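Local structure of peroxinectin A (Dictyostelium discoideum, 6ERC) at residues A290-S293 against N294-T298; N396-R399 against R400-L404; D431-D434 against S435-G439; S256-I259 against E260-K264; I358-I361 against S362-N366. The protein uses hydrogen peroxide at a heme to oxidise phenolic donors, iodide and thiocyanate, and is secreted by the social amoeba. All coordinates share one frame; numbering follows the deposited sequence.

Overall arrangement
Along the chain the order is interaction 4, 1, 5, 2 and 3, all within one animal heme peroxidase fold, and together they give a worked example of how short-range contacts begin, run and end helices. Interactions 1, 3 and 5 start helices 294-300, 435-441 and 362-365, interaction 2 closes helix 395-401, and interaction 4 is a mid-helix turn of 247-275. Interactions 2 and 3 touch, their centres about 11 Å apart; interaction 2 also meets interaction 1, and interaction 3 meets interaction 5. Interaction 4 stands alone, its centre about 22 Å from that of interaction 1. Interactions 1 and 5 reach the heme pocket, and interaction 5 also the calcium site.

Interaction 1 (A290-S293 against N294-T298); sequences AQVS and NEFTT. With HEM (protoporphyrin IX containing Fe), chain F.
V292 meets the first turn of helix 294-300 with one methyl. Its CG1, held anti to the backbone N (chi1 175°), lies obliquely to the ring of F296, 3.7 Å from CD2, and also brushes CB of T297, whose side chain runs at about a right angle to it. Beyond V292, the F296 ring meets that of F301, so the valine and a second aromatic both pack on it.

S293 follows as the N-cap. Its OG sits between the backbone N and the carbonyl carbon (chi1 70°), and there it accepts from F296 N at 3.1 Å with an N-H...O angle of 141°. The carbonyl of the same serine takes weaker bonds, one from F296 N, which is thus shared between two oxygens, and one from T297 N at 3.4 Å. The seryl CB rests 3.8 Å from E295 OE1, a carboxylate already gripped by the backbone N-H groups of L29 and A30. S293 N in turn reaches Q461 OE1, tying the cap to helix 452-467.

One turn on, T297 OG1 donates to the heme propionate oxygen O2D at 2.8 Å. R302, R382, R386 and S86 also bond to the heme. A serine N-cap, followed by a wider pi-type turn at 296-298, here opens a helix whose first turn lines the propionate side of a heme peroxidase pocket.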
# COMPACT_ATOMS: atom_id res chain seq x y z
N ALA A 290 14.54 -10.23 -2.18
CA ALA A 290 13.21 -9.68 -2.40
C ALA A 290 12.79 -8.68 -1.34
O ALA A 290 11.72 -8.07 -1.48
CB ALA A 290 12.19 -10.82 -2.46
N GLN A 291 13.59 -8.49 -0.29
CA GLN A 291 13.24 -7.57 0.79
C GLN A 291 12.90 -6.20 0.23
O GLN A 291 13.52 -5.73 -0.73
CB GLN A 291 14.39 -7.47 1.79
CG GLN A 291 14.10 -6.64 3.03
CD GLN A 291 13.23 -7.36 4.03
OE1 GLN A 291 13.31 -8.58 4.17
NE2 GLN A 291 12.39 -6.62 4.74
N VAL A 292 11.90 -5.55 0.84
CA VAL A 292 11.47 -4.24 0.37
C VAL A 292 12.54 -3.19 0.69
O VAL A 292 13.20 -3.26 1.73
CB VAL A 292 10.12 -3.86 1.00
CG1 VAL A 292 9.72 -2.43 0.62
CG2 VAL A 292 9.04 -4.85 0.59
N SER A 293 12.70 -2.23 -0.21
CA SER A 293 13.63 -1.13 0.01
C SER A 293 12.96 -0.02 0.79
O SER A 293 11.75 0.23 0.65
CB SER A 293 14.16 -0.59 -1.31
OG SER A 293 13.14 0.10 -2.01
N ASN A 294 13.75 0.67 1.61
CA ASN A 294 13.21 1.75 2.43
C ASN A 294 12.64 2.87 1.58
O ASN A 294 11.64 3.48 1.94
CB ASN A 294 14.30 2.28 3.36
CG ASN A 294 13.74 2.86 4.64
OD1 ASN A 294 12.85 3.71 4.61
ND2 ASN A 294 14.25 2.38 5.77
N GLU A 295 13.26 3.14 0.43
CA GLU A 295 12.78 4.21 -0.44
C GLU A 295 11.50 3.83 -1.15
O GLU A 295 10.67 4.69 -1.44
CB GLU A 295 13.86 4.59 -1.46
CG GLU A 295 15.17 5.08 -0.85
CD GLU A 295 16.05 3.94 -0.36
OE1 GLU A 295 15.57 2.78 -0.32
OE2 GLU A 295 17.23 4.19 -0.03
N PHE A 296 11.32 2.54 -1.44
CA PHE A 296 10.12 2.08 -2.14
C PHE A 296 8.87 2.36 -1.31
O PHE A 296 7.95 3.06 -1.76
CB PHE A 296 10.23 0.59 -2.46
CG PHE A 296 8.98 -0.01 -3.05
CD1 PHE A 296 8.72 0.08 -4.41
CD2 PHE A 296 8.07 -0.68 -2.24
CE1 PHE A 296 7.57 -0.48 -4.95
CE2 PHE A 296 6.92 -1.24 -2.78
CZ PHE A 296 6.67 -1.14 -4.13
N THR A 297 8.82 1.82 -0.10
CA THR A 297 7.62 1.95 0.72
C THR A 297 7.50 3.34 1.33
O THR A 297 6.38 3.85 1.48
CB THR A 297 7.61 0.88 1.81
OG1 THR A 297 6.35 0.90 2.49
CG2 THR A 297 8.73 1.11 2.83
N THR A 298 8.62 3.97 1.69
CA THR A 298 8.55 5.27 2.35
C THR A 298 8.30 6.41 1.36
O THR A 298 7.58 7.36 1.69
CB THR A 298 9.85 5.53 3.12
OG1 THR A 298 10.16 4.39 3.94
CG2 THR A 298 9.71 6.76 4.00
CHA HEM F . 0.98 4.12 4.20
CHB HEM F . -3.63 5.57 4.41
CHC HEM F . -4.10 4.70 -0.36
CHD HEM F . 0.58 3.48 -0.60
C1A HEM F . -0.21 4.64 4.65
C2A HEM F . -0.44 5.18 5.96
C3A HEM F . -1.72 5.59 6.03
C4A HEM F . -2.33 5.31 4.75
CMA HEM F . -2.43 6.24 7.24
CAA HEM F . 0.62 5.28 7.06
CBA HEM F . 0.92 6.76 7.27
CGA HEM F . 2.28 6.93 7.87
O1A HEM F . 3.29 6.56 7.22
O2A HEM F . 2.37 7.45 9.01
C1B HEM F . -4.15 5.44 3.14
C2B HEM F . -5.52 5.71 2.78
C3B HEM F . -5.66 5.47 1.47
C4B HEM F . -4.37 5.04 0.95
CMB HEM F . -6.57 6.18 3.81
CAB HEM F . -6.91 5.60 0.57
CBB HEM F . -8.08 6.08 1.00
C1C HEM F . -2.87 4.30 -0.85
C2C HEM F . -2.57 3.97 -2.23
C3C HEM F . -1.26 3.62 -2.29
C4C HEM F . -0.72 3.74 -0.95
CMC HEM F . -3.63 4.03 -3.34
CAC HEM F . -0.35 3.17 -3.46
CBC HEM F . -0.72 3.01 -4.73
C1D HEM F . 1.08 3.50 0.68
C2D HEM F . 2.40 3.08 1.08
C3D HEM F . 2.51 3.27 2.40
C4D HEM F . 1.25 3.80 2.89
CMD HEM F . 3.49 2.55 0.12
CAD HEM F . 3.71 2.96 3.31
CBD HEM F . 3.64 1.45 3.56
CGD HEM F . 4.14 1.11 4.95
O1D HEM F . 3.33 1.18 5.90
O2D HEM F . 5.34 0.76 5.11
NA HEM F . -1.38 4.73 3.93
NB HEM F . -3.48 5.03 2.01
NC HEM F . -1.73 4.15 -0.10
ND HEM F . 0.41 3.93 1.81
FE HEM F . -1.52 4.42 1.92

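Interaction 2 (N396-R399 against R400-L404); sequences NSLR and RQLGL
L398 and L402 provide the apolar part of this helix end: L398 CG lies 3.7 Å from L402 CD1, the two side chains running obliquely, and both also touch I457 of helix 452-467. L404 packs differently. Its CB sits 3.8 Å above the plane of the R399 guanidinium, offset toward the rim, because the arginine chain bends at chi3 (62°) and folds back beside it.

Among backbone bonds, R400 N to N396 O and Q401 N to S397 O continue the alpha-helical pattern. The turn then closes as a Schellman motif: L404 N donates to R399 O at 2.8 Å, from above the carbonyl plane, while G403 N reaches R400 O at 3.1 Å. A positive phi of 82° at G403 makes this reversal possible. L402 N adds weak bonds to both L398 O and R399 O.

Polar side chains contribute less across the turn. Q401 NE2 gives S397 OG a weak bond of 3.3 Å, its OE1 being taken by N31 N. The aliphatic part of R400 lies along the helix, with CG 3.3 Å from N396 O.

R399 directs its N-H groups away from the helical turn, into the protein: NE to R405 O, just past the segment, and NH2 to Q452 OE1. These neutral acceptors satisfy both nitrogens and fix the guanidinium's orientation; E442, at a long, weak ion-pair distance, may balance part of the charge, while one flat face of the cation, which offers no N-H, takes the CB of L404.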
# COMPACT_ATOMS: atom_id res chain seq x y z
N ASN A 396 17.77 15.74 -4.81
CA ASN A 396 18.93 15.65 -5.70
C ASN A 396 19.94 14.62 -5.22
O ASN A 396 20.64 14.02 -6.04
CB ASN A 396 19.60 17.02 -5.84
CG ASN A 396 19.34 17.67 -7.20
OD1 ASN A 396 18.96 17.00 -8.16
ND2 ASN A 396 19.56 18.98 -7.28
N SER A 397 20.05 14.40 -3.91
CA SER A 397 20.95 13.37 -3.41
C SER A 397 20.46 11.98 -3.81
O SER A 397 21.26 11.12 -4.20
CB SER A 397 21.08 13.47 -1.89
OG SER A 397 21.97 12.48 -1.40
N LEU A 398 19.15 11.74 -3.72
CA LEU A 398 18.60 10.45 -4.11
C LEU A 398 18.88 10.17 -5.59
O LEU A 398 19.33 9.08 -5.95
CB LEU A 398 17.10 10.41 -3.83
CG LEU A 398 16.36 9.13 -4.22
CD1 LEU A 398 16.93 7.93 -3.49
CD2 LEU A 398 14.88 9.28 -3.94
N ARG A 399 18.61 11.15 -6.45
CA ARG A 399 18.84 10.96 -7.88
C ARG A 399 20.29 10.56 -8.15
O ARG A 399 20.55 9.61 -8.90
CB ARG A 399 18.49 12.24 -8.64
CG ARG A 399 16.99 12.51 -8.74
CD ARG A 399 16.68 13.79 -9.50
NE ARG A 399 17.15 13.74 -10.89
CZ ARG A 399 16.48 13.19 -11.90
NH1 ARG A 399 15.30 12.62 -11.70
NH2 ARG A 399 17.00 13.20 -13.12
N ARG A 400 21.24 11.27 -7.55
CA ARG A 400 22.65 10.93 -7.73
C ARG A 400 22.90 9.48 -7.35
O ARG A 400 23.56 8.73 -8.09
CB ARG A 400 23.54 11.86 -6.89
CG ARG A 400 23.59 13.31 -7.36
CD ARG A 400 24.67 14.10 -6.61
NE ARG A 400 24.65 15.54 -6.90
CZ ARG A 400 24.05 16.46 -6.16
NH1 ARG A 400 23.41 16.13 -5.04
NH2 ARG A 400 24.10 17.74 -6.53
N GLN A 401 22.39 9.05 -6.19
CA GLN A 401 22.63 7.70 -5.71
C GLN A 401 21.84 6.65 -6.48
O GLN A 401 22.11 5.45 -6.31
CB GLN A 401 22.31 7.61 -4.22
CG GLN A 401 23.22 8.48 -3.37
CD GLN A 401 23.05 8.23 -1.88
OE1 GLN A 401 23.45 7.18 -1.37
NE2 GLN A 401 22.47 9.19 -1.18
N LEU A 402 20.88 7.06 -7.31
CA LEU A 402 20.18 6.14 -8.20
C LEU A 402 20.76 6.13 -9.60
O LEU A 402 20.22 5.46 -10.48
CB LEU A 402 18.69 6.51 -8.27
CG LEU A 402 17.89 6.37 -6.98
CD1 LEU A 402 16.50 6.97 -7.16
CD2 LEU A 402 17.78 4.91 -6.55
N GLY A 403 21.86 6.85 -9.84
CA GLY A 403 22.44 6.93 -11.16
C GLY A 403 21.78 7.93 -12.07
O GLY A 403 21.95 7.85 -13.29
N LEU A 404 21.02 8.88 -11.53
CA LEU A 404 20.36 9.90 -12.32
C LEU A 404 21.09 11.23 -12.18
O LEU A 404 21.83 11.47 -11.22
CB LEU A 404 18.90 10.05 -11.89
CG LEU A 404 18.04 8.79 -12.05
CD1 LEU A 404 16.67 8.98 -11.42
CD2 LEU A 404 17.91 8.41 -13.51

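Interaction 3 (D431-D434 against S435-G439); sequences DDID and SYVGG
I433 overlaps V437 methyl against methyl where the loop enters helix 435-441, CG2 to CG2 at 3.2 Å, a separation shorter than methyl groups normally allow, so the exact closeness is doubtful. The contact belongs to a helix N-terminus, with D434 in the N-cap position and I433 just before it. The isoleucine reaches the turn because CG2 lies anti to its backbone N, and the same methyl stands 3.8 Å from G438 N. V437 answers from the helix: with chi1 at -43°, CG1 is anti to the carbonyl carbon and CG2 falls between the backbone N and that carbon, facing I433, where it also comes within 3.3 Å of D434 O. The other methyl, CG1, lies more loosely beside D434 CB.

An aspartate before a helix often caps it with its carboxylate, but here the side chain makes no capping bond. D434 OD2 instead forms a salt bridge with R388 NH2 and accepts a hydrogen bond from Y427 OH, joining the start of helix 435-441 to R388 of helix 379-390 and to Y427. S435, the first helical residue, turns away from the loop residues, its OG bonded to P393 O. I433 also packs on Y395, W410 and I413.

The helix's first i to i+4 bond is made by the backbone alone: D434 O accepts from G438 N at 2.9 Å, with an N-H...O angle of 163°.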
# COMPACT_ATOMS: atom_id res chain seq x y z
N ASP A 431 18.35 21.45 -3.90
CA ASP A 431 19.02 20.44 -3.09
C ASP A 431 18.45 20.35 -1.68
O ASP A 431 18.94 19.53 -0.89
CB ASP A 431 20.52 20.72 -3.03
CG ASP A 431 21.20 20.54 -4.38
OD1 ASP A 431 21.19 19.41 -4.90
OD2 ASP A 431 21.73 21.54 -4.92
N ASP A 432 17.45 21.16 -1.34
CA ASP A 432 16.73 21.05 -0.08
C ASP A 432 15.38 20.35 -0.23
O ASP A 432 14.71 20.11 0.78
CB ASP A 432 16.51 22.44 0.53
CG ASP A 432 17.80 23.20 0.73
OD1 ASP A 432 18.85 22.56 0.94
OD2 ASP A 432 17.76 24.45 0.67
N ILE A 433 14.97 20.03 -1.45
CA ILE A 433 13.66 19.44 -1.68
C ILE A 433 13.62 18.04 -1.08
O ILE A 433 14.57 17.25 -1.23
CB ILE A 433 13.33 19.41 -3.18
CG1 ILE A 433 13.37 20.83 -3.76
CG2 ILE A 433 11.97 18.79 -3.41
CD1 ILE A 433 13.25 20.88 -5.28
N ASP A 434 12.53 17.72 -0.39
CA ASP A 434 12.30 16.36 0.07
C ASP A 434 12.07 15.43 -1.12
O ASP A 434 11.31 15.76 -2.03
CB ASP A 434 11.09 16.31 1.01
CG ASP A 434 11.44 16.71 2.43
OD1 ASP A 434 12.32 16.05 3.03
OD2 ASP A 434 10.83 17.66 2.95
N SER A 435 12.73 14.27 -1.11
CA SER A 435 12.58 13.33 -2.22
C SER A 435 11.12 13.05 -2.53
O SER A 435 10.74 12.92 -3.70
CB SER A 435 13.32 12.03 -1.90
OG SER A 435 14.72 12.19 -2.03
N TYR A 436 10.28 12.97 -1.50
CA TYR A 436 8.87 12.65 -1.71
C TYR A 436 8.18 13.72 -2.55
O TYR A 436 7.46 13.40 -3.51
CB TYR A 436 8.17 12.48 -0.36
CG TYR A 436 6.70 12.14 -0.47
CD1 TYR A 436 6.27 11.03 -1.19
CD2 TYR A 436 5.75 12.93 0.16
CE1 TYR A 436 4.93 10.72 -1.29
CE2 TYR A 436 4.40 12.63 0.07
CZ TYR A 436 4.00 11.52 -0.65
OH TYR A 436 2.66 11.22 -0.74
N VAL A 437 8.38 15.00 -2.21
CA VAL A 437 7.70 16.05 -2.95
C VAL A 437 8.34 16.23 -4.32
O VAL A 437 7.66 16.56 -5.30
CB VAL A 437 7.69 17.38 -2.16
CG1 VAL A 437 7.36 17.15 -0.68
CG2 VAL A 437 9.00 18.13 -2.31
N GLY A 438 9.65 16.01 -4.42
CA GLY A 438 10.32 16.17 -5.70
C GLY A 438 9.85 15.15 -6.72
O GLY A 438 9.49 15.50 -7.84
N GLY A 439 9.85 13.87 -6.34
CA GLY A 439 9.40 12.83 -7.25
C GLY A 439 7.97 13.04 -7.70
O GLY A 439 7.63 12.79 -8.86

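Interaction 4 (S256-I259 against E260-K264); sequences SCII and EQIQK
I258 and I262 share the apolar flank of this mid-helix turn, CG2 of the first 4.0 Å from CD1 of the second as the two side chains pass at a slant. The closer packing is against backbone. I262 CG1 lies 3.3 Å from I258 O, the carbonyl that also accepts I262 N at 2.8 Å. One residue further round the helix, Q263 runs side by side with I259 and lays its amide along the branch, NE2 3.9 Å from I259 CG2; that amide is fixed from outside by I150 O. Four consecutive i to i+4 bonds bind the turn, with Q261 N to C257 O at 2.7 Å.

Looser is the partly exposed side. E260, extended beyond CG, touches the previous turn through CB, 3.4 Å from C257 O, and its carboxylate makes weak hydrogen bonds to N482 ND2 and T487 OG1.

Around this stretch of helix 247-275, C257 forms a disulfide with C485 and packs on L234 and F238 of helix 218-241, I258 meets L155 and Y156 of helix 153-156, and S256 rests on helix 476-481.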
# COMPACT_ATOMS: atom_id res chain seq x y z
N SER A 256 -2.54 -21.39 -2.71
CA SER A 256 -1.54 -21.27 -3.77
C SER A 256 -2.12 -20.60 -5.00
O SER A 256 -1.46 -19.77 -5.64
CB SER A 256 -0.97 -22.65 -4.11
OG SER A 256 0.13 -22.55 -4.99
N CYS A 257 -3.36 -20.93 -5.36
CA CYS A 257 -3.99 -20.33 -6.53
C CYS A 257 -4.21 -18.83 -6.32
O CYS A 257 -3.93 -18.02 -7.22
CB CYS A 257 -5.32 -21.01 -6.85
SG CYS A 257 -5.23 -22.75 -7.30
N ILE A 258 -4.72 -18.45 -5.15
CA ILE A 258 -5.01 -17.04 -4.89
C ILE A 258 -3.73 -16.21 -4.92
O ILE A 258 -3.70 -15.11 -5.48
CB ILE A 258 -5.74 -16.89 -3.54
CG1 ILE A 258 -7.10 -17.60 -3.59
CG2 ILE A 258 -5.89 -15.42 -3.16
CD1 ILE A 258 -8.08 -17.02 -4.61
N ILE A 259 -2.66 -16.72 -4.32
CA ILE A 259 -1.37 -16.04 -4.39
C ILE A 259 -0.97 -15.82 -5.84
O ILE A 259 -0.56 -14.72 -6.23
CB ILE A 259 -0.30 -16.84 -3.62
CG1 ILE A 259 -0.60 -16.78 -2.12
CG2 ILE A 259 1.10 -16.32 -3.91
CD1 ILE A 259 0.21 -17.73 -1.29
N GLU A 260 -1.09 -16.86 -6.67
CA GLU A 260 -0.82 -16.71 -8.09
C GLU A 260 -1.75 -15.68 -8.72
O GLU A 260 -1.33 -14.89 -9.58
CB GLU A 260 -0.96 -18.05 -8.80
CG GLU A 260 -0.98 -17.94 -10.33
CD GLU A 260 -0.95 -19.29 -11.02
OE1 GLU A 260 -0.61 -20.29 -10.36
OE2 GLU A 260 -1.26 -19.33 -12.23
N GLN A 261 -3.02 -15.67 -8.32
CA GLN A 261 -3.96 -14.70 -8.88
C GLN A 261 -3.55 -13.28 -8.51
O GLN A 261 -3.61 -12.37 -9.35
CB GLN A 261 -5.37 -15.00 -8.39
CG GLN A 261 -6.45 -14.11 -8.99
CD GLN A 261 -6.53 -14.24 -10.50
OE1 GLN A 261 -7.25 -15.08 -11.02
NE2 GLN A 261 -5.80 -13.39 -11.21
N ILE A 262 -3.14 -13.06 -7.26
CA ILE A 262 -2.67 -11.73 -6.86
C ILE A 262 -1.44 -11.35 -7.66
O ILE A 262 -1.35 -10.24 -8.20
CB ILE A 262 -2.40 -11.70 -5.34
CG1 ILE A 262 -3.70 -11.93 -4.56
CG2 ILE A 262 -1.77 -10.37 -4.94
CD1 ILE A 262 -3.49 -12.23 -3.08
N GLN A 263 -0.47 -12.25 -7.75
CA GLN A 263 0.77 -11.94 -8.45
C GLN A 263 0.51 -11.61 -9.91
O GLN A 263 1.07 -10.64 -10.44
CB GLN A 263 1.74 -13.12 -8.33
CG GLN A 263 2.30 -13.30 -6.93
CD GLN A 263 3.30 -14.44 -6.84
OE1 GLN A 263 3.45 -15.22 -7.78
NE2 GLN A 263 3.99 -14.52 -5.72
N LYS A 264 -0.33 -12.40 -10.59
CA LYS A 264 -0.52 -12.22 -12.03
C LYS A 264 -1.16 -10.87 -12.34
O LYS A 264 -0.75 -10.18 -13.28
CB LYS A 264 -1.37 -13.35 -12.60
CG LYS A 264 -1.35 -13.42 -14.12
CD LYS A 264 -2.36 -14.42 -14.66
CE LYS A 264 -2.29 -14.55 -16.17
NZ LYS A 264 -3.35 -15.45 -16.69

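Interaction 5 (I358-I361 against S362-N366); sequences IYMI and SDLRN. With CA (calcium ion), chain G.
A calcium-binding loop runs directly into helix 362-365 here, and M360 and I361 are the residues that meet the new turn. Just ahead of them, Y359 O binds the calcium ion at 2.4 Å, alongside two waters and protein ligands from S306, N355 and D357.

M360 crosses L364 at about a right angle, its CG and SD both 4.0 Å from L364 CB. I361, at the N-cap, comes from another direction: with chi1 at 54°, CG1 lies between the backbone N and the carbonyl carbon, and from there it reaches L364 CD1 at 3.7 Å. L364 is thus held by both loop residues, and it also touches the heme. The carbonyl of I361 receives R365 N at 3.0 Å, and L364 N adds a weak bond.

A water joins the two segments. It donates to M360 O at 2.7 Å, accepts from R365 NE at 2.9 Å in the guanidinium plane, and hydrogen-bonds to S362 OG at 3.0 Å. The rest of the guanidinium is occupied by D57, through a salt bridge, and by N53 and S52.

With one oxygen on the metal and the next carbonyl tied through water to a paired arginine, the loop is fixed at consecutive peptides; D57 would be expected to offset the arginine's charge close to R49.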
# COMPACT_ATOMS: atom_id res chain seq x y z
N ILE A 358 1.62 16.93 -6.87
CA ILE A 358 1.90 17.39 -5.51
C ILE A 358 0.63 17.51 -4.68
O ILE A 358 0.71 17.62 -3.46
CB ILE A 358 2.64 18.74 -5.54
CG1 ILE A 358 1.82 19.80 -6.28
CG2 ILE A 358 4.01 18.56 -6.19
CD1 ILE A 358 2.35 21.21 -6.10
N TYR A 359 -0.55 17.48 -5.30
CA TYR A 359 -1.79 17.80 -4.61
C TYR A 359 -2.43 16.57 -4.00
O TYR A 359 -2.50 15.51 -4.62
CB TYR A 359 -2.76 18.46 -5.57
CG TYR A 359 -2.10 19.59 -6.30
CD1 TYR A 359 -1.88 20.80 -5.67
CD2 TYR A 359 -1.65 19.43 -7.60
CE1 TYR A 359 -1.26 21.83 -6.31
CE2 TYR A 359 -1.03 20.46 -8.26
CZ TYR A 359 -0.84 21.66 -7.61
OH TYR A 359 -0.22 22.70 -8.27
N MET A 360 -2.92 16.74 -2.77
CA MET A 360 -3.61 15.69 -2.03
C MET A 360 -4.96 16.23 -1.59
O MET A 360 -5.05 17.35 -1.09
CB MET A 360 -2.78 15.25 -0.83
CG MET A 360 -3.41 14.14 -0.00
SD MET A 360 -2.28 13.56 1.28
CE MET A 360 -0.90 12.98 0.30
N ILE A 361 -6.01 15.43 -1.79
CA ILE A 361 -7.34 15.86 -1.40
C ILE A 361 -7.37 16.17 0.09
O ILE A 361 -6.56 15.66 0.88
CB ILE A 361 -8.39 14.80 -1.76
CG1 ILE A 361 -8.01 13.44 -1.16
CG2 ILE A 361 -8.54 14.70 -3.28
CD1 ILE A 361 -9.09 12.39 -1.29
N SER A 362 -8.32 17.02 0.49
CA SER A 362 -8.42 17.42 1.88
C SER A 362 -9.03 16.34 2.77
O SER A 362 -8.89 16.42 3.99
CB SER A 362 -9.25 18.71 2.00
OG SER A 362 -8.56 19.79 1.41
N ASP A 363 -9.70 15.35 2.18
CA ASP A 363 -10.17 14.22 2.97
C ASP A 363 -9.01 13.50 3.64
O ASP A 363 -9.15 12.98 4.75
CB ASP A 363 -10.96 13.25 2.09
CG ASP A 363 -12.18 13.89 1.47
OD1 ASP A 363 -12.01 14.76 0.59
OD2 ASP A 363 -13.31 13.53 1.86
N LEU A 364 -7.86 13.46 2.97
CA LEU A 364 -6.65 12.85 3.52
C LEU A 364 -5.76 13.87 4.22
O LEU A 364 -5.16 13.56 5.25
CB LEU A 364 -5.87 12.15 2.41
CG LEU A 364 -6.57 11.01 1.67
CD1 LEU A 364 -5.93 10.79 0.31
CD2 LEU A 364 -6.51 9.73 2.49
N ARG A 365 -5.65 15.08 3.67
CA ARG A 365 -4.70 16.05 4.19
C ARG A 365 -5.25 16.83 5.38
O ARG A 365 -4.48 17.28 6.23
CB ARG A 365 -4.28 17.02 3.08
CG ARG A 365 -2.94 17.69 3.32
CD ARG A 365 -2.60 18.69 2.23
NE ARG A 365 -3.45 19.88 2.27
CZ ARG A 365 -3.28 20.90 3.11
NH1 ARG A 365 -2.28 20.89 3.99
NH2 ARG A 365 -4.10 21.93 3.07
N ASN A 366 -6.57 17.00 5.45
CA ASN A 366 -7.20 17.78 6.52
C ASN A 366 -8.36 17.00 7.13
O ASN A 366 -9.50 17.48 7.20
CB ASN A 366 -7.69 19.13 5.99
CG ASN A 366 -6.56 20.04 5.58
OD1 ASN A 366 -5.59 20.23 6.32
ND2 ASN A 366 -6.67 20.62 4.39
CA CA G . -3.12 14.44 -6.63
O HOH W 1 -5.73 19.51 0.46
O HOH W 2 -5.14 14.87 -5.46
O HOH W 3 -4.30 15.78 -8.17